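Local coordinates for penicillin-binding protein 1A (Mycobacterium tuberculosis, PDB 5CXW) that builds cross-linked peptidoglycan for the cell wall, using a glycan-polymerising transglycosylase domain and a penicillin-sensitive transpeptidase domain, the latter modelled here, at residues A63-I67 / V211-S216; Q175-A179 / S216-T220. One frame throughout, in Å; residues are numbered along the deposited sequence. Where two conformers were deposited one is given.

Contact 1. Residues A63-I67 / V211-S216; sequences AVVSI and VIDMAS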
loop_
_atom_site.group_PDB
_atom_site.type_symbol
_atom_site.label_atom_id
_atom_site.label_comp_id
_atom_site.label_asym_id
_atom_site.label_seq_id
_atom_site.Cartn_x
_atom_site.Cartn_y
_atom_site.Cartn_z
ATOM N N ALA A 63 8.275 6.536 4.764
ATOM C CA ALA A 63 7.172 7.259 4.171
ATOM C C ALA A 63 5.854 6.646 4.625
ATOM O O ALA A 63 5.769 5.402 4.760
ATOM C CB ALA A 63 7.279 7.224 2.662
ATOM N N VAL A 64 4.851 7.507 4.874
ATOM C CA VAL A 64 3.532 7.086 5.351
ATOM C C VAL A 64 2.464 7.861 4.596
ATOM O O VAL A 64 2.526 9.087 4.490
ATOM C CB VAL A 64 3.337 7.413 6.836
ATOM C CG1 VAL A 64 2.016 6.866 7.355
ATOM C CG2 VAL A 64 4.474 6.867 7.694
ATOM N N VAL A 65 1.498 7.168 4.032
ATOM C CA VAL A 65 0.326 7.808 3.428
ATOM C C VAL A 65 -0.939 7.131 3.926
ATOM O O VAL A 65 -1.024 5.895 3.907
ATOM C CB VAL A 65 0.378 7.724 1.894
ATOM C CG1 VAL A 65 -0.845 8.445 1.295
ATOM C CG2 VAL A 65 1.648 8.357 1.394
ATOM N N SER A 66 -1.899 7.940 4.426
ATOM C CA SER A 66 -3.157 7.447 4.877
ATOM C C SER A 66 -4.262 8.085 4.038
ATOM O O SER A 66 -4.280 9.360 3.905
ATOM C CB SER A 66 -3.388 7.840 6.332
ATOM O OG SER A 66 -2.393 7.282 7.196
ATOM N N ILE A 67 -5.151 7.248 3.511
ATOM C CA ILE A 67 -6.251 7.681 2.659
ATOM C C ILE A 67 -7.599 7.215 3.212
ATOM O O ILE A 67 -7.735 6.081 3.717
ATOM C CB ILE A 67 -6.033 7.114 1.249
ATOM C CG1 ILE A 67 -4.893 7.934 0.583
ATOM C CG2 ILE A 67 -7.284 7.243 0.379
ATOM C CD1 ILE A 67 -4.392 7.385 -0.702
ATOM N N VAL A 211 4.356 4.789 -2.461
ATOM C CA VAL A 211 3.652 4.561 -1.212
ATOM C C VAL A 211 2.214 5.083 -1.356
ATOM O O VAL A 211 1.259 4.425 -0.905
ATOM C CB VAL A 211 4.389 5.273 -0.062
ATOM C CG1 VAL A 211 3.622 5.220 1.249
ATOM C CG2 VAL A 211 5.774 4.689 0.191
ATOM N N ILE A 212 2.023 6.268 -1.991
ATOM C CA ILE A 212 0.657 6.742 -2.193
ATOM C C ILE A 212 -0.200 5.804 -3.026
ATOM O O ILE A 212 -1.375 5.620 -2.704
ATOM C CB ILE A 212 0.577 8.211 -2.721
ATOM C CG1 ILE A 212 -0.879 8.682 -2.826
ATOM C CG2 ILE A 212 1.334 8.394 -4.051
ATOM C CD1 ILE A 212 -0.969 10.214 -2.695
ATOM N N ASP A 213 0.378 5.158 -4.042
ATOM C CA ASP A 213 -0.353 4.194 -4.874
ATOM C C ASP A 213 -0.822 3.023 -4.012
ATOM O O ASP A 213 -1.928 2.575 -4.141
ATOM C CB ASP A 213 0.553 3.598 -5.980
ATOM C CG ASP A 213 0.916 4.613 -7.074
ATOM O OD1 ASP A 213 -0.010 5.258 -7.614
ATOM O OD2 ASP A 213 2.112 4.681 -7.456
ATOM N N MET A 214 0.048 2.533 -3.146
ATOM C CA MET A 214 -0.313 1.373 -2.304
ATOM C C MET A 214 -1.464 1.736 -1.312
ATOM O O MET A 214 -2.417 0.977 -1.156
ATOM C CB MET A 214 0.893 0.830 -1.538
ATOM C CG MET A 214 1.939 0.173 -2.427
ATOM S SD MET A 214 1.323 -1.264 -3.330
ATOM C CE MET A 214 1.202 -2.429 -2.001
ATOM N N ALA A 215 -1.388 2.926 -0.703
ATOM C CA ALA A 215 -2.433 3.346 0.195
ATOM C C ALA A 215 -3.757 3.467 -0.543
ATOM O O ALA A 215 -4.830 3.026 -0.043
ATOM C CB ALA A 215 -2.084 4.661 0.869
ATOM N N SER A 216 -3.688 4.025 -1.747
ATOM C CA SER A 216 -4.893 4.219 -2.567
ATOM C C SER A 216 -5.483 2.898 -3.008
ATOM O O SER A 216 -6.723 2.688 -2.936
ATOM C CB SER A 216 -4.533 5.089 -3.767
ATOM O OG SER A 216 -5.611 5.205 -4.687
#
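Strand 63-67 runs along helix 211-216 with the two segment axes 7.7 Å apart at closest approach and their N-to-C directions 31° apart. In the extended backbone every second CA-to-CB bond points at the helix. Ala63 begins the contact, its CB 3.8 Å from Val211 CG2. Val64 turns away, to Tyr78 and helix 343-356. Val65 is the centre of the interface: Val65 CA lies 5.7 Å from Ile212 CA, Val65 CG2 meets Val211 CG1 at 3.7 Å, and Val65 CG1 sits 4.0 Å from Ala215 CB. The small Ala215 lets the backbone come close, Val65 O to Ala215 CB being 3.4 Å. Ser66 also faces away, its OG hydrogen-bonded to Thr317. Ile67 ends the row, its CD1 3.9 Å from Ala215 CB and 3.6 Å from Ser216 N. The 326 Å² buried is van der Waals contact, apolar side chains meeting each other and nearby backbone without hydrogen bonds between the segments: a helix-on-sheet layer inside the transpeptidase domain whose closeness rests on shape fit.

Contact 2. Residues Q175-A179 / S216-T220; sequences QAGIA and SAYAT
Gly177, just past the C-terminal end of helix 165-176, passes beside helix segment 216-220, the nearest CA pair being Gly177 CA and Ala217 CA at 4.6 Å. The backbone leaves helical geometry at Gly177 (phi 121°, psi 6°) and takes polyproline-II-like angles at Ile178 (-65°/118°) and Ala179 (-65°/149°), while 216-220 stays helical.

Of the polar contacts, the direct one runs from Thr220 OG1, with chi1 at -63° (m), to Ala176 O at 2.7 Å; the hydroxyl is the donor. The same carbonyl oxygen also receives a CA-H...O contact from Ala217 CA at 3.4 Å, with 165° at the hydrogen. A water, 2.7 Å from Gly177 O, to which it donates, and 2.7 Å from Ser216 OG, bridges the two segments; Ser216 has chi1 174° (t).

Positive phi at Gly177, with two bonds back into the last helical turn, defines a Schellman motif. A CB there would be jammed against the carbonyl O of Ala176 and would lie only 3.3 Å from Ser216 OG, so the bare CA fits both the turn and the close approach.

Apolar contacts centre on Ala217 CB, 3.9 Å from Ala176 CB and 3.6 Å from Ile178 CD1. Although the Ile178 CA-to-CB bond points away, its m,m rotamer (chi1 -57°, chi2 -59°) brings CD1 back to the helix. Phe102 of helix 100-109 touches both Ala176 and Ala217.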
loop_
_atom_site.group_PDB
_atom_site.type_symbol
_atom_site.label_atom_id
_atom_site.label_comp_id
_atom_site.label_asym_id
_atom_site.label_seq_id
_atom_site.Cartn_x
_atom_site.Cartn_y
_atom_site.Cartn_z
ATOM N N GLN A 175 -6.312 -1.577 -11.859
ATOM C CA GLN A 175 -7.743 -1.374 -11.615
ATOM C C GLN A 175 -8.013 -0.972 -10.164
ATOM O O GLN A 175 -8.859 -0.138 -9.914
ATOM C CB GLN A 175 -8.502 -2.629 -12.031
ATOM C CG GLN A 175 -8.533 -2.796 -13.569
ATOM C CD GLN A 175 -8.950 -4.185 -13.989
ATOM O OE1 GLN A 175 -9.289 -4.976 -13.146
ATOM N NE2 GLN A 175 -8.917 -4.490 -15.304
ATOM N N ALA A 176 -7.233 -1.499 -9.230
ATOM C CA ALA A 176 -7.365 -1.136 -7.804
ATOM C C ALA A 176 -6.949 0.284 -7.497
ATOM O O ALA A 176 -7.382 0.821 -6.487
ATOM C CB ALA A 176 -6.584 -2.108 -6.930
ATOM N N GLY A 177 -6.155 0.902 -8.411
ATOM C CA GLY A 177 -5.640 2.256 -8.241
ATOM C C GLY A 177 -4.154 2.401 -8.259
ATOM O O GLY A 177 -3.674 3.518 -8.003
ATOM N N ILE A 178 -3.367 1.355 -8.531
ATOM C CA ILE A 178 -1.934 1.561 -8.775
ATOM C C ILE A 178 -1.823 2.375 -10.030
ATOM O O ILE A 178 -2.317 1.977 -11.083
ATOM C CB ILE A 178 -1.133 0.247 -8.844
ATOM C CG1 ILE A 178 -1.291 -0.605 -7.560
ATOM C CG2 ILE A 178 0.299 0.558 -9.150
ATOM C CD1 ILE A 178 -0.854 0.089 -6.276
ATOM N N ALA A 179 -1.264 3.581 -9.945
ATOM C CA ALA A 179 -1.324 4.486 -11.107
ATOM C C ALA A 179 -0.540 3.891 -12.260
ATOM O O ALA A 179 0.445 3.172 -12.043
ATOM C CB ALA A 179 -0.739 5.847 -10.774
ATOM N N SER A 216 -3.688 4.025 -1.747
ATOM C CA SER A 216 -4.893 4.219 -2.567
ATOM C C SER A 216 -5.483 2.898 -3.008
ATOM O O SER A 216 -6.723 2.688 -2.936
ATOM C CB SER A 216 -4.533 5.089 -3.767
ATOM O OG SER A 216 -5.611 5.205 -4.687
ATOM N N ALA A 217 -4.664 1.980 -3.527
ATOM C CA ALA A 217 -5.167 0.693 -3.971
ATOM C C ALA A 217 -5.796 -0.127 -2.834
ATOM O O ALA A 217 -6.840 -0.777 -3.014
ATOM C CB ALA A 217 -4.064 -0.115 -4.705
ATOM N N TYR A 218 -5.166 -0.115 -1.681
ATOM C CA TYR A 218 -5.716 -0.808 -0.493
ATOM C C TYR A 218 -7.006 -0.084 0.004
ATOM O O TYR A 218 -7.970 -0.732 0.448
ATOM C CB TYR A 218 -4.696 -0.932 0.599
ATOM C CG TYR A 218 -3.721 -2.068 0.503
ATOM C CD1 TYR A 218 -3.035 -2.358 -0.694
ATOM C CD2 TYR A 218 -3.419 -2.861 1.617
ATOM C CE1 TYR A 218 -2.097 -3.388 -0.751
ATOM C CE2 TYR A 218 -2.464 -3.829 1.583
ATOM C CZ TYR A 218 -1.798 -4.097 0.401
ATOM O OH TYR A 218 -0.826 -5.114 0.326
ATOM N N ALA A 219 -7.086 1.254 -0.207
ATOM C CA ALA A 219 -8.346 1.993 0.077
ATOM C C ALA A 219 -9.498 1.448 -0.777
ATOM O O ALA A 219 -10.620 1.293 -0.308
ATOM C CB ALA A 219 -8.140 3.484 -0.062
ATOM N N THR A 220 -9.221 1.093 -2.030
ATOM C CA THR A 220 -10.237 0.550 -2.895
ATOM C C THR A 220 -10.758 -0.773 -2.327
ATOM O O THR A 220 -11.979 -1.053 -2.353
ATOM C CB THR A 220 -9.666 0.384 -4.323
ATOM O OG1 THR A 220 -9.312 1.674 -4.832
ATOM C CG2 THR A 220 -10.632 -0.281 -5.275
HETATM O O HOH W 1 -4.591 5.830 -7.062
#

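Helix 211-222 carries both contacts, whose centres are 10 Å apart: contact 1 uses its first turns and contact 2 the following ones, with Ser216 common to both. Along the chain the segments alternate, 63-67, 175-179, 211-216, 216-220. Through its two contacts the helix links the central antiparallel sheet, at strand 60-67, to the end of helix 165-176. The contacts also touch directly: Asp213 OD1 lies 3.1 Å from Ala179 N, a probable hydrogen bond, and Ile67 CG2 packs 3.9 Å from Ala219 CB. All four segments belong to the transpeptidase region; both contacts lie away from the penicillin pocket, within the domain's interior.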